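Local coordinates for protein fuculose-1-phosphate aldolase (Glaciozyma antarctica, PDB 4XXF) that belongs to the class II aldolase and adducin family, within the AraD-like clan, and binds a zinc ion, at residues Ala28-Phe33 with Gly44-Arg49; Lys23-Ala28 with Thr188-Ala193; Val168-Gln171 with Ala175-Leu178; Ala142-Val147 with Pro222-Thr227; Val77-Thr82 with Ile101-His106. All coordinates share one frame; numbering follows the deposited sequence. Where two conformers were deposited one is given.

Interaction 1 of 5, residues Ala28-Phe33 with Gly44-Arg49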
# COMPACT_ATOMS: atom_id res chain seq x y z
N ALA A 28 1.63 -11.26 -20.07
CA ALA A 28 2.49 -10.43 -19.23
C ALA A 28 1.77 -9.14 -18.85
O ALA A 28 1.86 -8.68 -17.71
CB ALA A 28 3.80 -10.13 -19.95
N ALA A 29 1.05 -8.55 -19.80
CA ALA A 29 0.32 -7.31 -19.53
C ALA A 29 -0.77 -7.53 -18.47
O ALA A 29 -0.92 -6.72 -17.54
CB ALA A 29 -0.29 -6.77 -20.81
N ILE A 30 -1.51 -8.61 -18.61
CA ILE A 30 -2.55 -8.96 -17.65
C ILE A 30 -1.94 -9.20 -16.27
O ILE A 30 -2.46 -8.73 -15.24
CB ILE A 30 -3.32 -10.18 -18.14
CG1 ILE A 30 -4.11 -9.82 -19.41
CG2 ILE A 30 -4.22 -10.71 -17.05
CD1 ILE A 30 -4.54 -11.03 -20.25
N ARG A 31 -0.80 -9.89 -16.24
CA ARG A 31 -0.08 -10.11 -14.98
C ARG A 31 0.42 -8.79 -14.36
O ARG A 31 0.43 -8.63 -13.12
CB ARG A 31 1.10 -11.07 -15.19
CG ARG A 31 0.65 -12.52 -15.41
CD ARG A 31 0.48 -13.25 -14.08
NE ARG A 31 0.18 -14.66 -14.29
CZ ARG A 31 0.65 -15.65 -13.54
NH1 ARG A 31 1.47 -15.40 -12.53
NH2 ARG A 31 0.32 -16.90 -13.82
N ILE A 32 0.83 -7.84 -15.19
CA ILE A 32 1.22 -6.52 -14.69
C ILE A 32 0.01 -5.84 -14.04
O ILE A 32 0.13 -5.26 -12.95
CB ILE A 32 1.80 -5.62 -15.82
CG1 ILE A 32 3.20 -6.08 -16.20
CG2 ILE A 32 1.77 -4.14 -15.41
CD1 ILE A 32 3.65 -5.61 -17.58
N PHE A 33 -1.14 -5.89 -14.70
CA PHE A 33 -2.35 -5.29 -14.11
C PHE A 33 -2.65 -5.89 -12.74
O PHE A 33 -2.95 -5.15 -11.81
CB PHE A 33 -3.55 -5.46 -15.06
CG PHE A 33 -3.67 -4.36 -16.09
CD1 PHE A 33 -2.56 -3.95 -16.83
CD2 PHE A 33 -4.88 -3.74 -16.32
CE1 PHE A 33 -2.66 -2.93 -17.79
CE2 PHE A 33 -5.00 -2.73 -17.27
CZ PHE A 33 -3.89 -2.33 -18.02
N GLY A 44 -12.87 -6.01 -16.51
CA GLY A 44 -11.61 -5.78 -17.18
C GLY A 44 -11.33 -6.75 -18.29
O GLY A 44 -11.59 -7.96 -18.23
N HIS A 45 -10.76 -6.17 -19.33
CA HIS A 45 -10.40 -6.94 -20.49
C HIS A 45 -9.20 -6.29 -21.15
O HIS A 45 -9.05 -5.07 -21.18
CB HIS A 45 -11.57 -7.04 -21.47
CG HIS A 45 -12.73 -6.18 -21.10
ND1 HIS A 45 -12.86 -4.87 -21.53
CD2 HIS A 45 -13.82 -6.43 -20.34
CE1 HIS A 45 -13.97 -4.36 -21.05
NE2 HIS A 45 -14.57 -5.28 -20.31
N LEU A 46 -8.33 -7.16 -21.64
CA LEU A 46 -7.20 -6.73 -22.44
C LEU A 46 -7.24 -7.55 -23.72
O LEU A 46 -7.35 -8.77 -23.66
CB LEU A 46 -5.86 -6.92 -21.71
CG LEU A 46 -5.49 -5.94 -20.59
CD1 LEU A 46 -6.27 -6.20 -19.30
CD2 LEU A 46 -4.00 -6.02 -20.33
N THR A 47 -7.19 -6.88 -24.86
CA THR A 47 -7.27 -7.57 -26.14
C THR A 47 -6.07 -7.26 -27.02
O THR A 47 -5.46 -6.19 -26.91
CB THR A 47 -8.54 -7.19 -26.92
OG1 THR A 47 -8.60 -5.76 -27.08
CG2 THR A 47 -9.81 -7.67 -26.20
N VAL A 48 -5.71 -8.23 -27.86
CA VAL A 48 -4.76 -7.96 -28.93
C VAL A 48 -5.28 -8.58 -30.23
O VAL A 48 -5.79 -9.70 -30.26
CB VAL A 48 -3.32 -8.47 -28.59
CG1 VAL A 48 -3.28 -9.99 -28.46
CG2 VAL A 48 -2.32 -8.00 -29.64
N ARG A 49 -5.16 -7.81 -31.30
CA ARG A 49 -5.57 -8.28 -32.62
C ARG A 49 -4.68 -9.42 -33.07
O ARG A 49 -3.45 -9.33 -32.96
CB ARG A 49 -5.50 -7.13 -33.60
CG ARG A 49 -6.26 -7.33 -34.88
CD ARG A 49 -5.95 -6.22 -35.83
NE ARG A 49 -6.35 -4.88 -35.37
CZ ARG A 49 -7.56 -4.35 -35.56
NH1 ARG A 49 -8.53 -5.06 -36.11
NH2 ARG A 49 -7.82 -3.10 -35.18
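Leu-46 of strand 45-49 presses against helix 15-36, meeting Ala-29, Ile-30 and Phe-33 in a helix-on-sheet layer of this alpha/beta fold. The helical segment runs nearly antiparallel to the strand, at 161°, with their axes 9.5 Å apart. The four touching residues are all buried and apolar, as suits a layer sealed from water.

The aliphatic contacts centre on one methyl. Leu-46 CD2 lies 3.8 Å from Ala-29 CB, and a residue as small as alanine lets the leucine come close to the helix. The same CD2 is 3.9 Å from Ile-30 CG1, where the two side chains slide past each other in opposite directions. Ile-30 CG1 stands beside its backbone N (chi1 -67°), which lays the longer branch along the leucine, with Leu-46 CB also near it.

The aromatic contact is a CH-pi interaction on one face of the Phe-33 ring, which Cys-116 and Phe-197 also help to surround. Strand alternation turns Thr-47 to the other side of the sheet, where its hydroxyl bonds His-102 and His-106 of helix 96-108; a polar residue suits that side and a leucine this one. Above the phenyl ring, Leu-46 CD2 sits 4.2 Å from the centroid of Phe-33 and just 11° off the ring normal, while Leu-46 CD1 hangs over the rim, 4.1 Å from Phe-33 CD2.

Interaction 2 of 5, residues Lys23-Ala28 with Thr188-Ala193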
# COMPACT_ATOMS: atom_id res chain seq x y z
N LYS A 23 0.75 -13.40 -27.71
CA LYS A 23 -0.00 -14.06 -26.64
C LYS A 23 0.76 -13.99 -25.32
O LYS A 23 0.18 -13.68 -24.28
CB LYS A 23 -0.33 -15.51 -27.02
CG LYS A 23 -1.38 -15.63 -28.13
CD LYS A 23 -1.69 -17.08 -28.52
CE LYS A 23 -2.40 -17.81 -27.40
NZ LYS A 23 -2.68 -19.22 -27.78
N GLU A 24 2.06 -14.26 -25.36
CA GLU A 24 2.84 -14.16 -24.13
C GLU A 24 2.84 -12.70 -23.62
O GLU A 24 2.77 -12.46 -22.40
CB GLU A 24 4.27 -14.66 -24.34
CG GLU A 24 5.11 -14.56 -23.06
CD GLU A 24 6.59 -14.80 -23.28
OE1 GLU A 24 7.00 -15.17 -24.40
OE2 GLU A 24 7.36 -14.61 -22.31
N ARG A 25 2.92 -11.74 -24.53
CA ARG A 25 2.99 -10.34 -24.15
C ARG A 25 1.67 -9.90 -23.53
O ARG A 25 1.66 -9.11 -22.57
CB ARG A 25 3.35 -9.46 -25.36
CG ARG A 25 4.01 -8.13 -25.03
CD ARG A 25 5.36 -8.35 -24.37
NE ARG A 25 6.21 -7.17 -24.35
CZ ARG A 25 7.39 -7.14 -23.75
NH1 ARG A 25 7.85 -8.24 -23.16
NH2 ARG A 25 8.12 -6.03 -23.74
N LEU A 26 0.55 -10.39 -24.06
CA LEU A 26 -0.76 -10.08 -23.51
C LEU A 26 -0.90 -10.66 -22.11
O LEU A 26 -1.41 -9.99 -21.20
CB LEU A 26 -1.88 -10.62 -24.41
CG LEU A 26 -3.29 -10.25 -23.94
CD1 LEU A 26 -3.48 -8.75 -23.92
CD2 LEU A 26 -4.35 -10.92 -24.77
N VAL A 27 -0.43 -11.89 -21.91
CA VAL A 27 -0.44 -12.48 -20.58
C VAL A 27 0.44 -11.67 -19.62
O VAL A 27 0.03 -11.39 -18.48
CB VAL A 27 0.02 -13.95 -20.64
CG1 VAL A 27 0.21 -14.48 -19.24
CG2 VAL A 27 -1.01 -14.78 -21.38
N ALA A 28 1.63 -11.26 -20.07
CA ALA A 28 2.49 -10.43 -19.23
C ALA A 28 1.77 -9.14 -18.85
O ALA A 28 1.86 -8.68 -17.71
CB ALA A 28 3.80 -10.13 -19.95
N THR A 188 -0.80 0.95 -30.52
CA THR A 188 -0.35 0.23 -31.71
C THR A 188 0.40 -1.03 -31.30
O THR A 188 0.64 -1.90 -32.14
CB THR A 188 0.56 1.10 -32.60
OG1 THR A 188 1.74 1.47 -31.88
CG2 THR A 188 -0.19 2.35 -33.07
N THR A 189 0.76 -1.11 -30.02
CA THR A 189 1.33 -2.33 -29.43
C THR A 189 0.67 -2.56 -28.09
O THR A 189 0.12 -1.63 -27.50
CB THR A 189 2.86 -2.26 -29.21
OG1 THR A 189 3.17 -1.15 -28.34
CG2 THR A 189 3.60 -2.13 -30.53
N ILE A 190 0.71 -3.80 -27.62
CA ILE A 190 0.30 -4.11 -26.26
C ILE A 190 1.08 -3.24 -25.28
O ILE A 190 0.52 -2.67 -24.35
CB ILE A 190 0.55 -5.59 -25.93
CG1 ILE A 190 -0.32 -6.49 -26.80
CG2 ILE A 190 0.34 -5.87 -24.45
CD1 ILE A 190 0.22 -7.90 -26.90
N ASP A 191 2.38 -3.12 -25.53
CA ASP A 191 3.26 -2.40 -24.62
C ASP A 191 2.84 -0.95 -24.44
O ASP A 191 2.74 -0.46 -23.32
CB ASP A 191 4.70 -2.45 -25.14
CG ASP A 191 5.21 -3.87 -25.31
OD1 ASP A 191 6.28 -4.19 -24.76
OD2 ASP A 191 4.55 -4.67 -26.01
N SER A 192 2.58 -0.25 -25.55
CA SER A 192 2.21 1.15 -25.41
C SER A 192 0.85 1.30 -24.74
O SER A 192 0.68 2.18 -23.91
CB SER A 192 2.25 1.88 -26.75
OG SER A 192 1.26 1.41 -27.65
N ALA A 193 -0.12 0.45 -25.06
CA ALA A 193 -1.42 0.51 -24.39
C ALA A 193 -1.26 0.35 -22.87
O ALA A 193 -1.93 1.04 -22.09
CB ALA A 193 -2.36 -0.55 -24.93
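A side-on salt bridge between Arg-25 of helix 15-36 and Asp-191 in the first turn of helix 190-213 ties the two helices together. Both donors converge on one oxygen: Arg-25 NH2 lies 2.8 Å from Asp-191 OD1, and Arg-25 NE lies 3.0 Å from the same OD1. A weak third bond joins Arg-25 NE to Asp-191 OD2 at 3.4 Å. The oxygen gripped twice stays within 9° of the guanidinium plane. With both main bonds on OD1 and the carboxylate turned 33° against the guanidinium, this is not the coplanar bidentate pairing. The bend at chi2 (64°) folds the arginine chain back so that its NE edge faces the acid, and Phe-245 adds a cation-pi contact.

Asp-191 lies between Thr-189 and Ser-192, the two residues of a capping box: Thr-189 is the N-cap, its OG1 accepting from Ser-192 N at 3.0 Å, while Ser-192 OG takes a weak bond from Thr-189 N. Short hydroxyl side chains suit these positions because they reach amides at the helix start that lack a carbonyl of a preceding turn, and an acid nearby probably gains from the positive end of the helix.

Beneath the ionic pair, Ile-190 points its CD1 at the arginine's aliphatic root, 3.8 Å from Arg-25 CB. The same methyl touches Leu-26 CB at 4.2 Å, and both residues continue onto Val-48 of strand 45-49.

Interaction 3 of 5, residues Val168-Gln171 with Ala175-Leu178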
# COMPACT_ATOMS: atom_id res chain seq x y z
N VAL A 168 -16.72 6.60 -30.66
CA VAL A 168 -16.86 7.94 -31.21
C VAL A 168 -16.19 8.97 -30.30
O VAL A 168 -15.50 9.86 -30.78
CB VAL A 168 -18.35 8.30 -31.43
CG1 VAL A 168 -18.51 9.80 -31.67
CG2 VAL A 168 -18.91 7.50 -32.59
N ALA A 169 -16.36 8.82 -28.99
CA ALA A 169 -15.77 9.78 -28.06
C ALA A 169 -14.25 9.72 -28.06
O ALA A 169 -13.58 10.74 -27.92
CB ALA A 169 -16.31 9.54 -26.66
N LEU A 170 -13.69 8.52 -28.21
CA LEU A 170 -12.24 8.33 -28.19
C LEU A 170 -11.55 9.02 -29.36
O LEU A 170 -10.43 9.50 -29.21
CB LEU A 170 -11.90 6.83 -28.21
CG LEU A 170 -10.42 6.45 -28.20
CD1 LEU A 170 -9.77 6.83 -26.88
CD2 LEU A 170 -10.27 4.96 -28.45
N GLN A 171 -12.22 9.07 -30.50
CA GLN A 171 -11.60 9.60 -31.72
C GLN A 171 -10.24 8.92 -31.95
O GLN A 171 -10.11 7.70 -31.83
CB GLN A 171 -11.45 11.13 -31.62
CG GLN A 171 -12.74 11.87 -31.25
CD GLN A 171 -12.57 13.38 -31.20
OE1 GLN A 171 -11.45 13.89 -31.13
NE2 GLN A 171 -13.68 14.10 -31.24
N ALA A 175 -6.33 7.47 -25.06
CA ALA A 175 -6.99 7.07 -23.82
C ALA A 175 -8.29 7.82 -23.63
O ALA A 175 -8.49 8.89 -24.22
CB ALA A 175 -6.07 7.30 -22.62
N ILE A 176 -9.17 7.25 -22.82
CA ILE A 176 -10.42 7.91 -22.49
C ILE A 176 -10.76 7.65 -21.02
O ILE A 176 -10.56 6.56 -20.47
CB ILE A 176 -11.58 7.43 -23.43
CG1 ILE A 176 -12.88 8.19 -23.13
CG2 ILE A 176 -11.78 5.91 -23.34
CD1 ILE A 176 -13.93 8.07 -24.23
N ILE A 177 -11.23 8.71 -20.37
CA ILE A 177 -11.80 8.61 -19.03
C ILE A 177 -13.30 8.47 -19.20
O ILE A 177 -13.95 9.35 -19.76
CB ILE A 177 -11.44 9.84 -18.19
CG1 ILE A 177 -9.92 9.95 -18.09
CG2 ILE A 177 -12.09 9.76 -16.81
CD1 ILE A 177 -9.42 11.11 -17.26
N LEU A 178 -13.82 7.33 -18.75
CA LEU A 178 -15.23 7.02 -18.86
C LEU A 178 -15.92 7.39 -17.56
O LEU A 178 -15.68 6.76 -16.53
CB LEU A 178 -15.42 5.54 -19.17
CG LEU A 178 -14.68 5.02 -20.40
CD1 LEU A 178 -14.65 3.50 -20.39
CD2 LEU A 178 -15.31 5.55 -21.68
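Ile-176 of strand 175-178 points at helix 163-170 and meets Ala-169 and Leu-170 with different parts of its branched side chain. Its longer branch stretches out from the strand, CG1 lying opposite the backbone N (chi1 -177°), and carries CD1 to the helix surface. There Ile-176 CD1 comes to Ala-169 CB at 3.7 Å, from beside the alanine methyl; that methyl, also directed at the strand, is small enough to let the isoleucine tip reach the helix backbone, where it lies 4.0 Å from Leu-170 N.

Leu-170 comes in beside this pair. It leaves the helix alongside the strand, not straight at it, but CG turned away from the backbone N (chi1 179°) brings one methyl over. Leu-170 CD1 thus rests 3.9 Å from Ile-176 CB, at the root of the isoleucine, and 3.6 Å from Ala-175 O, laying an apolar methyl against the backbone. Ala-175 itself directs its CB to the far side, as strand alternation requires. Beta-branched isoleucine suits the strand, and leucine the helix.

Gln-171, with positive phi, ends the helix, and a short loop leads into the strand. Strand 147-150 lies parallel to 175-178 and next to it, making this helix the connection of a beta-alpha-beta crossover. Ala-169 also packs on Leu-150, Leu-170 reaches Val-186 of strand 182-187, and helix 96-108 flanks Leu-170 through Ile-105.

Interaction 4 of 5, residues Ala142-Val147 with Pro222-Thr227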
# COMPACT_ATOMS: atom_id res chain seq x y z
N ALA A 142 2.16 13.18 -21.34
CA ALA A 142 1.93 12.11 -22.31
C ALA A 142 0.48 12.14 -22.81
O ALA A 142 0.17 11.59 -23.88
CB ALA A 142 2.24 10.76 -21.68
N PHE A 143 -0.40 12.80 -22.05
CA PHE A 143 -1.83 12.87 -22.36
C PHE A 143 -2.29 14.24 -22.83
O PHE A 143 -3.49 14.44 -23.06
CB PHE A 143 -2.64 12.46 -21.14
CG PHE A 143 -2.34 11.07 -20.68
CD1 PHE A 143 -2.82 9.97 -21.38
CD2 PHE A 143 -1.52 10.85 -19.58
CE1 PHE A 143 -2.50 8.69 -20.97
CE2 PHE A 143 -1.21 9.57 -19.17
CZ PHE A 143 -1.69 8.49 -19.87
N TYR A 144 -1.36 15.17 -22.97
CA TYR A 144 -1.71 16.52 -23.41
C TYR A 144 -2.41 16.50 -24.76
O TYR A 144 -1.87 16.02 -25.74
CB TYR A 144 -0.45 17.39 -23.47
CG TYR A 144 -0.68 18.73 -24.12
CD1 TYR A 144 -1.40 19.72 -23.46
CD2 TYR A 144 -0.20 18.99 -25.38
CE1 TYR A 144 -1.62 20.94 -24.05
CE2 TYR A 144 -0.42 20.21 -25.98
CZ TYR A 144 -1.13 21.17 -25.30
OH TYR A 144 -1.33 22.39 -25.91
N GLY A 145 -3.65 16.99 -24.77
CA GLY A 145 -4.46 17.01 -25.98
C GLY A 145 -4.78 15.64 -26.54
O GLY A 145 -5.24 15.54 -27.68
N ASP A 146 -4.58 14.59 -25.75
CA ASP A 146 -4.69 13.23 -26.28
C ASP A 146 -5.41 12.28 -25.34
O ASP A 146 -5.23 11.06 -25.42
CB ASP A 146 -3.30 12.67 -26.61
CG ASP A 146 -3.33 11.66 -27.76
OD1 ASP A 146 -4.16 11.81 -28.69
OD2 ASP A 146 -2.51 10.73 -27.75
N VAL A 147 -6.24 12.83 -24.45
CA VAL A 147 -7.09 11.98 -23.62
C VAL A 147 -8.52 12.51 -23.69
O VAL A 147 -8.77 13.72 -23.59
CB VAL A 147 -6.59 11.89 -22.14
CG1 VAL A 147 -6.43 13.27 -21.50
CG2 VAL A 147 -7.51 11.01 -21.31
N PRO A 222 2.71 25.68 -23.84
CA PRO A 222 3.86 25.41 -24.70
C PRO A 222 4.79 24.33 -24.12
O PRO A 222 5.29 23.47 -24.86
CB PRO A 222 4.57 26.76 -24.78
CG PRO A 222 3.48 27.75 -24.57
CD PRO A 222 2.60 27.12 -23.53
N GLN A 223 5.00 24.36 -22.81
CA GLN A 223 5.83 23.36 -22.16
C GLN A 223 5.17 21.97 -22.24
O GLN A 223 5.86 20.97 -22.44
CB GLN A 223 6.09 23.76 -20.70
CG GLN A 223 7.09 24.91 -20.53
CD GLN A 223 6.63 26.22 -21.17
OE1 GLN A 223 5.44 26.46 -21.34
NE2 GLN A 223 7.59 27.06 -21.54
N ALA A 224 3.85 21.92 -22.09
CA ALA A 224 3.14 20.65 -22.17
C ALA A 224 3.27 20.05 -23.57
O ALA A 224 3.49 18.84 -23.72
CB ALA A 224 1.67 20.81 -21.80
N ALA A 225 3.13 20.88 -24.60
CA ALA A 225 3.27 20.45 -25.99
C ALA A 225 4.67 19.93 -26.25
O ALA A 225 4.86 18.93 -26.93
CB ALA A 225 2.93 21.60 -26.94
N PHE A 226 5.67 20.63 -25.72
CA PHE A 226 7.05 20.22 -25.89
C PHE A 226 7.28 18.82 -25.30
O PHE A 226 7.89 17.95 -25.94
CB PHE A 226 7.98 21.24 -25.22
CG PHE A 226 9.43 20.86 -25.29
CD1 PHE A 226 10.19 21.19 -26.40
CD2 PHE A 226 10.04 20.17 -24.25
CE1 PHE A 226 11.53 20.85 -26.47
CE2 PHE A 226 11.38 19.82 -24.32
CZ PHE A 226 12.12 20.16 -25.43
N THR A 227 6.78 18.61 -24.09
CA THR A 227 6.98 17.35 -23.40
C THR A 227 6.18 16.22 -24.07
O THR A 227 6.65 15.08 -24.13
CB THR A 227 6.60 17.49 -21.91
OG1 THR A 227 7.37 18.57 -21.34
CG2 THR A 227 6.93 16.22 -21.15
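Tyr-144 lays one face of its ring on helix 221-231, covering Ala-224 and Ala-225. Ala-224 CB forms a CH-pi contact 4.0 Å from the centroid of the Tyr-144 ring, 24° off the normal, and is displaced toward the CD1 side: Tyr-144 CD1 to Ala-224 CB is 3.7 Å. Across the same face, the CE2 edge lies over the next residue, with Tyr-144 CE2 3.7 Å from Ala-225 CA and 3.8 Å from Ala-225 CB. Ala-225 N lies beneath this face too, so the ring rides on backbone as well as methyls. Two successive alanines suit the site, their small methyls letting the flat ring lie close to the backbone.

The phenol end is held by Glu-221, whose OE1 is hydrogen-bonded to Tyr-144 OH. The face contact and the hydroxyl bond together set the ring along the helix. One turn on, Thr-227 OG1 bonds Gln-223 O at 3.0 Å; Thr-227 N reaches the same carbonyl oxygen from the opposite face of its plane.

Behind the tyrosine, Ala-142 and Phe-143 pack on helix 190-213. Lys-174 secures the loop through NZ, which bonds Ala-142 O and forms a salt bridge with Asp-146 OD2. The backbone bond from Asp-146 N to Phe-143 O closes a type II beta turn, with Tyr-144 at its second position and Gly-145 at the third, where positive phi is easiest for glycine.

Interaction 5 of 5, residues Val77-Thr82 with Ile101-His106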
# COMPACT_ATOMS: atom_id res chain seq x y z
N VAL A 77 -11.43 -14.78 -30.18
CA VAL A 77 -12.79 -14.31 -30.37
C VAL A 77 -12.90 -13.59 -31.72
O VAL A 77 -11.98 -12.84 -32.08
CB VAL A 77 -13.20 -13.36 -29.22
CG1 VAL A 77 -14.62 -12.84 -29.40
CG2 VAL A 77 -13.08 -14.07 -27.88
N ASN A 78 -13.98 -13.79 -32.47
CA ASN A 78 -14.10 -13.04 -33.71
C ASN A 78 -14.76 -11.68 -33.44
O ASN A 78 -15.08 -11.35 -32.29
CB ASN A 78 -14.84 -13.84 -34.81
CG ASN A 78 -16.30 -14.13 -34.47
OD1 ASN A 78 -16.88 -13.54 -33.57
ND2 ASN A 78 -16.89 -15.05 -35.23
N GLN A 79 -14.91 -10.87 -34.48
CA GLN A 79 -15.36 -9.49 -34.32
C GLN A 79 -16.71 -9.41 -33.63
O GLN A 79 -16.97 -8.47 -32.88
CB GLN A 79 -15.43 -8.80 -35.68
CG GLN A 79 -15.48 -7.28 -35.59
CD GLN A 79 -14.11 -6.63 -35.62
OE1 GLN A 79 -13.26 -6.96 -36.45
NE2 GLN A 79 -13.88 -5.69 -34.70
N GLU A 80 -17.57 -10.40 -33.87
CA GLU A 80 -18.92 -10.37 -33.34
C GLU A 80 -19.07 -11.08 -31.99
O GLU A 80 -20.18 -11.22 -31.47
CB GLU A 80 -19.91 -10.97 -34.35
CG GLU A 80 -19.59 -12.37 -34.86
CD GLU A 80 -18.88 -12.38 -36.21
OE1 GLU A 80 -19.28 -13.18 -37.09
OE2 GLU A 80 -17.92 -11.59 -36.39
N GLY A 81 -17.96 -11.54 -31.41
CA GLY A 81 -17.99 -12.06 -30.06
C GLY A 81 -18.02 -13.57 -29.90
O GLY A 81 -18.02 -14.07 -28.78
N THR A 82 -18.05 -14.30 -31.01
CA THR A 82 -18.03 -15.76 -30.95
C THR A 82 -16.65 -16.26 -30.52
O THR A 82 -15.64 -15.87 -31.09
CB THR A 82 -18.41 -16.39 -32.30
OG1 THR A 82 -19.65 -15.83 -32.75
CG2 THR A 82 -18.57 -17.90 -32.17
N ILE A 101 -17.10 -3.43 -26.61
CA ILE A 101 -16.48 -2.10 -26.56
C ILE A 101 -15.15 -2.12 -27.30
O ILE A 101 -14.86 -1.25 -28.13
CB ILE A 101 -16.28 -1.62 -25.11
CG1 ILE A 101 -17.64 -1.35 -24.47
CG2 ILE A 101 -15.43 -0.36 -25.09
CD1 ILE A 101 -17.57 -1.01 -22.99
N HIS A 102 -14.33 -3.13 -27.02
CA HIS A 102 -13.05 -3.26 -27.70
C HIS A 102 -13.26 -3.50 -29.19
O HIS A 102 -12.58 -2.91 -30.03
CB HIS A 102 -12.22 -4.39 -27.11
CG HIS A 102 -11.73 -4.13 -25.72
ND1 HIS A 102 -10.48 -4.52 -25.28
CD2 HIS A 102 -12.32 -3.53 -24.66
CE1 HIS A 102 -10.32 -4.17 -24.02
NE2 HIS A 102 -11.43 -3.56 -23.62
N SER A 103 -14.22 -4.35 -29.52
CA SER A 103 -14.44 -4.70 -30.91
C SER A 103 -14.77 -3.46 -31.74
O SER A 103 -14.26 -3.29 -32.85
CB SER A 103 -15.56 -5.73 -31.02
OG SER A 103 -15.71 -6.13 -32.36
N ALA A 104 -15.63 -2.59 -31.20
CA ALA A 104 -16.00 -1.36 -31.89
C ALA A 104 -14.79 -0.48 -32.14
O ALA A 104 -14.63 0.08 -33.22
CB ALA A 104 -17.06 -0.59 -31.11
N ILE A 105 -13.91 -0.35 -31.15
CA ILE A 105 -12.70 0.45 -31.34
C ILE A 105 -11.74 -0.19 -32.37
O ILE A 105 -11.24 0.51 -33.26
CB ILE A 105 -11.95 0.67 -30.01
CG1 ILE A 105 -12.82 1.47 -29.04
CG2 ILE A 105 -10.61 1.36 -30.27
CD1 ILE A 105 -12.31 1.41 -27.59
N HIS A 106 -11.48 -1.49 -32.24
CA HIS A 106 -10.61 -2.20 -33.20
C HIS A 106 -11.14 -2.04 -34.64
O HIS A 106 -10.36 -1.95 -35.60
CB HIS A 106 -10.50 -3.70 -32.87
CG HIS A 106 -9.63 -4.04 -31.69
ND1 HIS A 106 -8.26 -3.85 -31.67
CD2 HIS A 106 -9.94 -4.65 -30.52
CE1 HIS A 106 -7.78 -4.28 -30.52
NE2 HIS A 106 -8.77 -4.77 -29.80
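Gln-79 reaches from a turn to Ser-103 on helix 96-108. From CB the chain sets off extended (chi1 -163°), bringing Gln-79 CG to 3.4 Å from Ser-103 OG. A bend at chi2 (91°) then wraps the amide round the hydroxyl, with Gln-79 CD 3.7 Å from Ser-103 OG. At the tip, Gln-79 NE2 donates to Ser-103 OG at 3.0 Å, the oxygen lying 22° out of the amide plane, and the same NE2 approaches His-106 CB. The other tip atom, OE1, accepts from His-55 ND1.

Ser-103 OG answers by donating to Gln-79 O at 2.7 Å, in the carbonyl plane and on a lone pair. One small hydroxyl thus accepts from the side chain and donates to the backbone of the same residue, which suits serine well.

Gln-79 belongs to a type I beta turn from Asn-78 to Gly-81; Asn-78 OD1 accepts from Thr-82 N just beyond it. The turn lies at strand 75-78, outermost in the chain's sheet and next to strand 56-59, while helix 96-108 lies against strand 114-118 and helix 163-170.

Interactions 1 and 2 share helix 15-36 and touch, their centres 7 Å apart: Leu-26 packs on Leu-46 and Val-48, and Ile-190 on Val-48, forming one layer on a face of the mixed sheet. Interactions 3 and 5 belong to the other face, touching through helices 163-170 and 96-108, and interaction 5 joins interaction 1 through strand 45-49, by Arg-49 with the His-106 carbonyl. Interaction 4 lies farthest out, 31 Å from interaction 5 between centres, but touches interaction 3 through Val-147 and Phe-143. Along the chain, interaction 2 spans interactions 1, 5 and 3 and alternates with interaction 4. Helices pack on both faces of the sheet, and zinc ligands lie on or beside its strands.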